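Local coordinates for extracellular solute-binding protein family 1 (Kribbella flavida, PDB 5IXP) that probably binds a solute outside the cell and hands it to the membrane part of an ABC transporter for uptake, at residues E172-Q177 with D202-A207; Q180-N185 with E195-T200; S273-P278 with W293-E298. All coordinates share one frame; numbering follows the deposited sequence. Where two conformers were deposited one is given.

Contact 1: E172-Q177 with D202-A207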
loop_
_atom_site.group_PDB
_atom_site.type_symbol
_atom_site.label_atom_id
_atom_site.label_comp_id
_atom_site.label_asym_id
_atom_site.label_seq_id
_atom_site.Cartn_x
_atom_site.Cartn_y
_atom_site.Cartn_z
ATOM N N GLU A 172 1.215 -6.015 8.992
ATOM C CA GLU A 172 0.638 -5.006 8.110
ATOM C C GLU A 172 -0.372 -5.637 7.163
ATOM O O GLU A 172 -1.470 -5.101 6.961
ATOM C CB GLU A 172 1.739 -4.301 7.319
ATOM C CG GLU A 172 2.682 -3.473 8.182
ATOM C CD GLU A 172 1.991 -2.229 8.739
ATOM O OE1 GLU A 172 1.895 -1.210 8.015
ATOM O OE2 GLU A 172 1.506 -2.280 9.884
ATOM N N ALA A 173 -0.026 -6.794 6.597
ATOM C CA ALA A 173 -0.913 -7.448 5.641
ATOM C C ALA A 173 -2.219 -7.869 6.300
ATOM O O ALA A 173 -3.302 -7.632 5.751
ATOM C CB ALA A 173 -0.210 -8.647 5.008
HETATM N N MSE A 174 -2.146 -8.460 7.489
HETATM C CA MSE A 174 -3.348 -8.944 8.156
HETATM C C MSE A 174 -4.174 -7.829 8.779
HETATM O O MSE A 174 -5.401 -7.818 8.654
HETATM C CB MSE A 174 -2.982 -9.957 9.242
HETATM C CG MSE A 174 -2.271 -11.175 8.694
HETATM SE SE MSE A 174 -1.894 -12.389 10.169
HETATM C CE MSE A 174 -3.756 -12.774 10.661
ATOM N N ARG A 175 -3.512 -6.900 9.472
ATOM C CA ARG A 175 -4.260 -5.882 10.204
ATOM C C ARG A 175 -5.115 -5.043 9.273
ATOM O O ARG A 175 -6.234 -4.649 9.625
ATOM C CB ARG A 175 -3.325 -4.966 10.984
ATOM C CG ARG A 175 -4.103 -4.165 12.019
ATOM C CD ARG A 175 -3.343 -2.968 12.487
ATOM N NE ARG A 175 -3.315 -1.895 11.498
ATOM C CZ ARG A 175 -2.305 -1.673 10.664
ATOM N NH1 ARG A 175 -1.243 -2.466 10.682
ATOM N NH2 ARG A 175 -2.351 -0.657 9.816
ATOM N N ASN A 176 -4.601 -4.742 8.084
ATOM C CA ASN A 176 -5.336 -3.856 7.196
ATOM C C ASN A 176 -6.570 -4.508 6.596
ATOM O O ASN A 176 -7.383 -3.798 5.996
ATOM C CB ASN A 176 -4.411 -3.341 6.098
ATOM C CG ASN A 176 -3.548 -2.211 6.585
ATOM O OD1 ASN A 176 -4.050 -1.131 6.880
ATOM N ND2 ASN A 176 -2.254 -2.455 6.706
ATOM N N GLN A 177 -6.741 -5.820 6.760
ATOM C CA GLN A 177 -7.950 -6.498 6.312
ATOM C C GLN A 177 -9.076 -6.471 7.329
ATOM O O GLN A 177 -10.226 -6.727 6.955
ATOM C CB GLN A 177 -7.667 -7.961 5.996
ATOM C CG GLN A 177 -6.765 -8.182 4.828
ATOM C CD GLN A 177 -6.556 -9.657 4.582
ATOM O OE1 GLN A 177 -6.488 -10.443 5.525
ATOM N NE2 GLN A 177 -6.479 -10.045 3.324
ATOM N N ASP A 202 -1.694 -12.823 18.234
ATOM C CA ASP A 202 -1.374 -14.165 18.713
ATOM C C ASP A 202 -0.963 -15.082 17.571
ATOM O O ASP A 202 -0.026 -15.880 17.711
ATOM C CB ASP A 202 -2.559 -14.769 19.466
ATOM C CG ASP A 202 -2.758 -14.144 20.829
ATOM O OD1 ASP A 202 -1.820 -13.501 21.335
ATOM O OD2 ASP A 202 -3.847 -14.305 21.398
ATOM N N GLN A 203 -1.652 -14.985 16.431
ATOM C CA GLN A 203 -1.362 -15.888 15.321
ATOM C C GLN A 203 0.010 -15.605 14.713
ATOM O O GLN A 203 0.736 -16.538 14.346
ATOM C CB GLN A 203 -2.468 -15.785 14.270
ATOM C CG GLN A 203 -2.411 -16.845 13.196
ATOM C CD GLN A 203 -3.693 -16.893 12.367
ATOM O OE1 GLN A 203 -4.412 -15.901 12.261
ATOM N NE2 GLN A 203 -3.988 -18.058 11.793
ATOM N N ILE A 204 0.387 -14.327 14.591
ATOM C CA ILE A 204 1.711 -14.011 14.069
ATOM C C ILE A 204 2.788 -14.380 15.078
ATOM O O ILE A 204 3.848 -14.896 14.706
ATOM C CB ILE A 204 1.798 -12.527 13.680
ATOM C CG1 ILE A 204 0.767 -12.236 12.607
ATOM C CG2 ILE A 204 3.204 -12.176 13.175
ATOM C CD1 ILE A 204 0.685 -10.769 12.267
ATOM N N VAL A 205 2.554 -14.097 16.363
ATOM C CA VAL A 205 3.525 -14.495 17.378
ATOM C C VAL A 205 3.734 -16.006 17.348
ATOM O O VAL A 205 4.872 -16.492 17.403
ATOM C CB VAL A 205 3.085 -14.006 18.770
ATOM C CG1 VAL A 205 3.923 -14.664 19.853
ATOM C CG2 VAL A 205 3.208 -12.480 18.852
ATOM N N ALA A 206 2.649 -16.773 17.222
ATOM C CA ALA A 206 2.804 -18.223 17.153
ATOM C C ALA A 206 3.637 -18.624 15.941
ATOM O O ALA A 206 4.460 -19.542 16.022
ATOM C CB ALA A 206 1.436 -18.903 17.129
ATOM N N ALA A 207 3.456 -17.928 14.813
ATOM C CA ALA A 207 4.283 -18.191 13.641
ATOM C C ALA A 207 5.758 -17.924 13.930
ATOM O O ALA A 207 6.627 -18.702 13.510
ATOM C CB ALA A 207 3.803 -17.343 12.458
#
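Selenomethionine M174 makes both contacts across this helix pair, one to I204 and one to Q203. Its SE lies 3.6 Å from I204 CG1 and 3.7 Å from I204 CD1, so the selenium lies against both carbons of the longer isoleucine branch, and the two side chains run past each other in opposite directions. The terminal CE sits 3.6 Å from Q203 OE1, where the two chains cross at about a right angle. A bend at the last torsion (chi3 64°) turns CE off the extended line of the chain, toward the amide. No hydrogen bond links the segments: the amide nitrogen of Q203 is instead bonded to T145 OG1, which helps to fix the glutamine end. Within segment 172-177, R175 NH1 reaches back to E172 OE2 at 2.9 Å in a salt bridge, approaching from above the carboxylate plane, and N360 ND2 also bonds that oxygen. N176 ND2 gives a 2.8 Å bond to E172 O. The contact joins helix 167-175 to helix 195-209. Helix 144-157 adjoins both, with W144 against M174 and F148 against Q203, while helix 356-371 meets E172 and V205.

Contact 2: Q180-N185 with E195-T200; sequences QAYYSN and ELLKRT
The Y182 ring meets L197 obliquely, while one of its faces carries the methyl of the preceding residue. A181 CB stands 4.2 Å above the ring plane, displaced toward the rim. L197 CD2 comes closest across the contact, 3.8 Å from Y182 CE1 and 3.9 Å from Y182 CD1; the second methyl, L197 CD1, is 4.2 Å from Y182 CE1. The aromatic and leucine side chains cross at roughly a right angle. Although the CB of Y182 points away from the helix, the ring swings back: with CG beside the backbone N (chi1 -55°), its CD1-CE1 side is brought to the leucine. L197 CD2 also lies 3.9 Å from A181 O, so a single methyl group touches both the ring and the peptide carbonyl before it. No hydrogen bond passes directly between the segments. N194 ND2, just before the helix, bonds to A181 O and Q180 O; separately, Y182 OH is hydrogen-bonded to N360 OD1 of helix 356-371. The ring also meets F363, the two planes inclined by only about 20°, and it touches W171 and R175 of helix 167-175. Inside helix 195-209, L196 O accepts from T200 N at 2.9 Å and, in the conformer given, from T200 OG1 at 3.0 Å, the two arriving from opposite faces of the carbonyl plane. The arrangement is that of an irregular loop laid against the first turns of the helix that follows it: a tyrosine is held among helices 167-175, 195-209 and 356-371, within a mainly helical part of a fold belonging to the periplasmic binding protein clan.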
loop_
_atom_site.group_PDB
_atom_site.type_symbol
_atom_site.label_atom_id
_atom_site.label_comp_id
_atom_site.label_asym_id
_atom_site.label_seq_id
_atom_site.Cartn_x
_atom_site.Cartn_y
_atom_site.Cartn_z
ATOM N N GLN A 180 -12.380 -3.557 11.720
ATOM C CA GLN A 180 -11.891 -2.462 12.536
ATOM C C GLN A 180 -10.556 -2.854 13.140
ATOM O O GLN A 180 -10.299 -4.026 13.429
ATOM C CB GLN A 180 -12.882 -2.068 13.638
ATOM C CG GLN A 180 -12.896 -2.992 14.811
ATOM C CD GLN A 180 -14.010 -2.657 15.759
ATOM O OE1 GLN A 180 -14.955 -1.954 15.394
ATOM N NE2 GLN A 180 -13.916 -3.157 16.985
ATOM N N ALA A 181 -9.698 -1.859 13.300
ATOM C CA ALA A 181 -8.407 -2.102 13.918
ATOM C C ALA A 181 -8.320 -1.267 15.185
ATOM O O ALA A 181 -8.569 -1.761 16.284
ATOM C CB ALA A 181 -7.265 -1.778 12.948
ATOM N N TYR A 182 -8.014 0.012 15.039
ATOM C CA TYR A 182 -7.807 0.850 16.206
ATOM C C TYR A 182 -8.989 1.750 16.527
ATOM O O TYR A 182 -9.088 2.224 17.667
ATOM C CB TYR A 182 -6.550 1.699 16.006
ATOM C CG TYR A 182 -5.332 0.869 15.687
ATOM C CD1 TYR A 182 -4.960 -0.208 16.499
ATOM C CD2 TYR A 182 -4.556 1.144 14.571
ATOM C CE1 TYR A 182 -3.838 -0.973 16.206
ATOM C CE2 TYR A 182 -3.431 0.383 14.270
ATOM C CZ TYR A 182 -3.074 -0.671 15.087
ATOM O OH TYR A 182 -1.952 -1.417 14.786
ATOM N N TYR A 183 -9.888 1.990 15.571
ATOM C CA TYR A 183 -10.918 3.002 15.737
ATOM C C TYR A 183 -12.296 2.462 15.405
ATOM O O TYR A 183 -12.466 1.647 14.495
ATOM C CB TYR A 183 -10.653 4.221 14.852
ATOM C CG TYR A 183 -9.539 5.121 15.330
ATOM C CD1 TYR A 183 -9.793 6.155 16.216
ATOM C CD2 TYR A 183 -8.231 4.936 14.889
ATOM C CE1 TYR A 183 -8.778 6.990 16.648
ATOM C CE2 TYR A 183 -7.206 5.765 15.314
ATOM C CZ TYR A 183 -7.486 6.794 16.193
ATOM O OH TYR A 183 -6.475 7.629 16.619
ATOM N N SER A 184 -13.285 2.947 16.150
ATOM C CA SER A 184 -14.663 2.873 15.704
ATOM C C SER A 184 -14.902 3.891 14.592
ATOM O O SER A 184 -14.073 4.764 14.317
ATOM C CB SER A 184 -15.620 3.149 16.858
ATOM O OG SER A 184 -15.721 4.548 17.089
ATOM N N ASN A 185 -16.075 3.796 13.967
ATOM C CA ASN A 185 -16.404 4.716 12.884
ATOM C C ASN A 185 -16.586 6.155 13.350
ATOM O O ASN A 185 -16.596 7.061 12.510
ATOM C CB ASN A 185 -17.656 4.234 12.160
ATOM C CG ASN A 185 -17.347 3.169 11.142
ATOM O OD1 ASN A 185 -16.380 3.286 10.390
ATOM N ND2 ASN A 185 -18.150 2.112 11.122
ATOM N N GLU A 195 -10.733 -7.796 20.336
ATOM C CA GLU A 195 -10.131 -9.119 20.487
ATOM C C GLU A 195 -9.591 -9.643 19.160
ATOM O O GLU A 195 -8.630 -10.416 19.150
ATOM C CB GLU A 195 -11.131 -10.119 21.093
ATOM C CG GLU A 195 -10.461 -11.437 21.550
ATOM C CD GLU A 195 -11.423 -12.480 22.142
ATOM O OE1 GLU A 195 -12.601 -12.148 22.410
ATOM O OE2 GLU A 195 -10.990 -13.644 22.339
ATOM N N LEU A 196 -10.173 -9.226 18.033
ATOM C CA LEU A 196 -9.649 -9.677 16.748
ATOM C C LEU A 196 -8.233 -9.171 16.520
ATOM O O LEU A 196 -7.410 -9.865 15.911
ATOM C CB LEU A 196 -10.559 -9.229 15.610
ATOM C CG LEU A 196 -11.127 -10.397 14.816
ATOM C CD1 LEU A 196 -11.825 -9.885 13.592
ATOM C CD2 LEU A 196 -10.036 -11.384 14.442
ATOM N N LEU A 197 -7.932 -7.970 17.006
ATOM C CA LEU A 197 -6.572 -7.454 16.948
ATOM C C LEU A 197 -5.613 -8.339 17.745
ATOM O O LEU A 197 -4.526 -8.690 17.266
ATOM C CB LEU A 197 -6.570 -6.027 17.479
ATOM C CG LEU A 197 -5.416 -5.089 17.195
ATOM C CD1 LEU A 197 -5.289 -4.842 15.689
ATOM C CD2 LEU A 197 -5.677 -3.785 17.953
ATOM N N LYS A 198 -6.000 -8.712 18.968
ATOM C CA LYS A 198 -5.162 -9.611 19.761
ATOM C C LYS A 198 -5.054 -10.983 19.101
ATOM O O LYS A 198 -3.995 -11.619 19.143
ATOM C CB LYS A 198 -5.708 -9.732 21.187
ATOM C CG LYS A 198 -4.870 -10.623 22.150
ATOM C CD LYS A 198 -3.380 -10.243 22.131
ATOM C CE LYS A 198 -2.640 -10.629 23.427
ATOM N NZ LYS A 198 -2.613 -12.094 23.724
ATOM N N ARG A 199 -6.130 -11.455 18.466
ATOM C CA ARG A 199 -6.040 -12.752 17.805
ATOM C C ARG A 199 -5.057 -12.709 16.642
ATOM O O ARG A 199 -4.321 -13.679 16.407
ATOM C CB ARG A 199 -7.422 -13.221 17.348
ATOM C CG ARG A 199 -8.169 -13.923 18.469
ATOM C CD ARG A 199 -9.377 -14.692 17.986
ATOM N NE ARG A 199 -10.157 -15.181 19.114
ATOM C CZ ARG A 199 -11.143 -16.064 19.006
ATOM N NH1 ARG A 199 -11.461 -16.558 17.815
ATOM N NH2 ARG A 199 -11.807 -16.457 20.087
ATOM N N THR A 200 -5.044 -11.599 15.897
ATOM C CA THR A 200 -4.052 -11.397 14.847
ATOM C C THR A 200 -2.643 -11.426 15.420
ATOM O O THR A 200 -1.756 -12.116 14.902
ATOM C CB THR A 200 -4.317 -10.062 14.148
ATOM O OG1 THR A 200 -5.625 -10.080 13.569
ATOM C CG2 THR A 200 -3.281 -9.793 13.067
#

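Contact 3: S273-P278 with W293-E298; sequences SYLTVP and WLTAPE
L275 of strand 269-276 packs against L294 and T295 at the close of helix 284-294, a strand-to-helix layer contact within the alpha/beta architecture of the solute-binding protein family. The strand runs antiparallel to both 58-62 and 108-121: its backbone bonds pair S273 with T111 and L275 with Y109 on one neighbour, Y274 with M61 and T276 with E59 on the other, the numbering running in opposite senses. The CB of L275 points toward the helix end, that of Y274 away from it, the alternation expected of an extended strand. One leucine branch does most of the work: L275 CD1 lies 3.9 Å from each of L294 CB, L294 CD1 and T295 CG2. L275 CG adds a longer approach of 4.1 Å to T295 CG2. The two leucines cross at about a right angle, whereas L275 and T295 slide past one another in opposite directions. T295 is the first residue to leave helical backbone angles. Its chi1 of 58° sets OG1 between the backbone N and the carbonyl carbon and leaves CG2 beside the backbone N, facing L275. That hydroxyl bonds chiefly to A291 O, with A292 O as a second acceptor that must share its single proton. The chain then turns at A296, whose N bonds to W293 O at 3.1 Å and which occupies the N-cap position of helix 297-307. The threonine therefore divides its labour: the oxygen is directed to carbonyls of its own helix while the methyl enters the apolar layer. With no hydrogen bond across the segments and 105 Å² buried, the pairing rests on dispersion and on burial of hydrocarbon.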
loop_
_atom_site.group_PDB
_atom_site.type_symbol
_atom_site.label_atom_id
_atom_site.label_comp_id
_atom_site.label_asym_id
_atom_site.label_seq_id
_atom_site.Cartn_x
_atom_site.Cartn_y
_atom_site.Cartn_z
ATOM N N SER A 273 -1.492 6.556 -4.033
ATOM C CA SER A 273 -1.578 7.951 -3.625
ATOM C C SER A 273 -2.863 8.586 -4.147
ATOM O O SER A 273 -3.717 7.928 -4.751
ATOM C CB SER A 273 -0.352 8.741 -4.104
ATOM O OG SER A 273 0.834 8.229 -3.519
ATOM N N TYR A 274 -2.988 9.887 -3.872
ATOM C CA TYR A 274 -4.143 10.712 -4.200
ATOM C C TYR A 274 -3.655 12.104 -4.563
ATOM O O TYR A 274 -2.615 12.557 -4.080
ATOM C CB TYR A 274 -5.146 10.852 -3.012
ATOM C CG TYR A 274 -5.796 9.556 -2.643
ATOM C CD1 TYR A 274 -5.163 8.665 -1.793
ATOM C CD2 TYR A 274 -7.027 9.209 -3.168
ATOM C CE1 TYR A 274 -5.738 7.460 -1.473
ATOM C CE2 TYR A 274 -7.627 7.990 -2.844
ATOM C CZ TYR A 274 -6.979 7.130 -1.996
ATOM O OH TYR A 274 -7.545 5.920 -1.673
ATOM N N LEU A 275 -4.408 12.771 -5.424
ATOM C CA LEU A 275 -4.241 14.200 -5.651
ATOM C C LEU A 275 -5.316 14.947 -4.872
ATOM O O LEU A 275 -6.501 14.595 -4.945
ATOM C CB LEU A 275 -4.317 14.535 -7.143
ATOM C CG LEU A 275 -3.339 13.749 -8.037
ATOM C CD1 LEU A 275 -3.455 14.251 -9.476
ATOM C CD2 LEU A 275 -1.908 13.879 -7.540
ATOM N N THR A 276 -4.900 15.958 -4.108
ATOM C CA THR A 276 -5.813 16.756 -3.297
ATOM C C THR A 276 -5.679 18.223 -3.682
ATOM O O THR A 276 -4.681 18.639 -4.275
ATOM C CB THR A 276 -5.538 16.609 -1.790
ATOM O OG1 THR A 276 -4.293 17.257 -1.452
ATOM C CG2 THR A 276 -5.495 15.132 -1.386
ATOM N N VAL A 277 -6.690 19.011 -3.327
ATOM C CA VAL A 277 -6.697 20.441 -3.640
ATOM C C VAL A 277 -6.954 21.207 -2.347
ATOM O O VAL A 277 -8.097 21.256 -1.874
ATOM C CB VAL A 277 -7.747 20.787 -4.709
ATOM C CG1 VAL A 277 -7.804 22.321 -4.937
ATOM C CG2 VAL A 277 -7.459 20.026 -6.030
ATOM N N PRO A 278 -5.932 21.813 -1.748
ATOM C CA PRO A 278 -6.147 22.592 -0.519
ATOM C C PRO A 278 -7.061 23.781 -0.765
ATOM O O PRO A 278 -7.113 24.337 -1.869
ATOM C CB PRO A 278 -4.735 23.064 -0.141
ATOM C CG PRO A 278 -3.813 22.184 -0.870
ATOM C CD PRO A 278 -4.520 21.784 -2.151
ATOM N N TRP A 293 -8.232 15.041 -14.541
ATOM C CA TRP A 293 -7.672 14.574 -15.804
ATOM C C TRP A 293 -6.438 13.703 -15.572
ATOM O O TRP A 293 -6.274 12.654 -16.214
ATOM C CB TRP A 293 -7.340 15.766 -16.702
ATOM C CG TRP A 293 -6.776 15.354 -18.028
ATOM C CD1 TRP A 293 -7.481 14.976 -19.136
ATOM C CD2 TRP A 293 -5.393 15.272 -18.385
ATOM N NE1 TRP A 293 -6.623 14.667 -20.163
ATOM C CE2 TRP A 293 -5.333 14.838 -19.725
ATOM C CE3 TRP A 293 -4.198 15.526 -17.701
ATOM C CZ2 TRP A 293 -4.127 14.647 -20.395
ATOM C CZ3 TRP A 293 -3.001 15.351 -18.372
ATOM C CH2 TRP A 293 -2.975 14.915 -19.709
ATOM N N LEU A 294 -5.558 14.118 -14.657
ATOM C CA LEU A 294 -4.361 13.334 -14.380
ATOM C C LEU A 294 -4.698 11.941 -13.863
ATOM O O LEU A 294 -3.886 11.020 -14.004
ATOM C CB LEU A 294 -3.471 14.064 -13.359
ATOM C CG LEU A 294 -2.733 15.317 -13.856
ATOM C CD1 LEU A 294 -2.189 16.098 -12.658
ATOM C CD2 LEU A 294 -1.595 14.968 -14.832
ATOM N N THR A 295 -5.862 11.767 -13.235
ATOM C CA THR A 295 -6.238 10.473 -12.673
ATOM C C THR A 295 -7.268 9.733 -13.521
ATOM O O THR A 295 -7.760 8.681 -13.095
ATOM C CB THR A 295 -6.758 10.640 -11.240
ATOM O OG1 THR A 295 -7.883 11.537 -11.230
ATOM C CG2 THR A 295 -5.644 11.194 -10.341
ATOM N N ALA A 296 -7.589 10.247 -14.713
ATOM C CA ALA A 296 -8.505 9.569 -15.621
ATOM C C ALA A 296 -7.866 8.296 -16.186
ATOM O O ALA A 296 -6.637 8.176 -16.246
ATOM C CB ALA A 296 -8.914 10.509 -16.761
ATOM N N PRO A 297 -8.690 7.330 -16.620
ATOM C CA PRO A 297 -8.133 6.060 -17.120
ATOM C C PRO A 297 -7.086 6.211 -18.213
ATOM O O PRO A 297 -6.062 5.519 -18.155
ATOM C CB PRO A 297 -9.371 5.311 -17.644
ATOM C CG PRO A 297 -10.527 5.913 -16.933
ATOM C CD PRO A 297 -10.162 7.309 -16.540
ATOM N N GLU A 298 -7.305 7.085 -19.206
ATOM C CA GLU A 298 -6.325 7.223 -20.280
ATOM C C GLU A 298 -4.977 7.679 -19.733
ATOM O O GLU A 298 -3.925 7.233 -20.208
ATOM C CB GLU A 298 -6.829 8.192 -21.359
ATOM C CG GLU A 298 -7.998 7.649 -22.190
ATOM C CD GLU A 298 -8.234 8.415 -23.495
ATOM O OE1 GLU A 298 -7.794 9.581 -23.614
ATOM O OE2 GLU A 298 -8.867 7.844 -24.409
#

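How the contacts relate
Contacts 1 and 2 form one neighbourhood, their centres about 11 Å apart, and both use helix 195-209. The loop of contact 2 falls within the chain interval that contact 1 spans, so the shorter closure is enclosed by the longer one. They touch directly: R175 CG lies 3.9 Å from L197 CD1 and 4.1 Å from A181 CB. Contact 3 follows later in sequence, with its centre about 33 Å from that of contact 1 and about 31 Å from that of contact 2. Contacts 1 and 3 fall on opposite sides of the chain's centre. This separation, with helix-helix and loop-helix contacts in one region and a strand-helix contact in another, is consistent with the two-lobed build of solute-binding proteins.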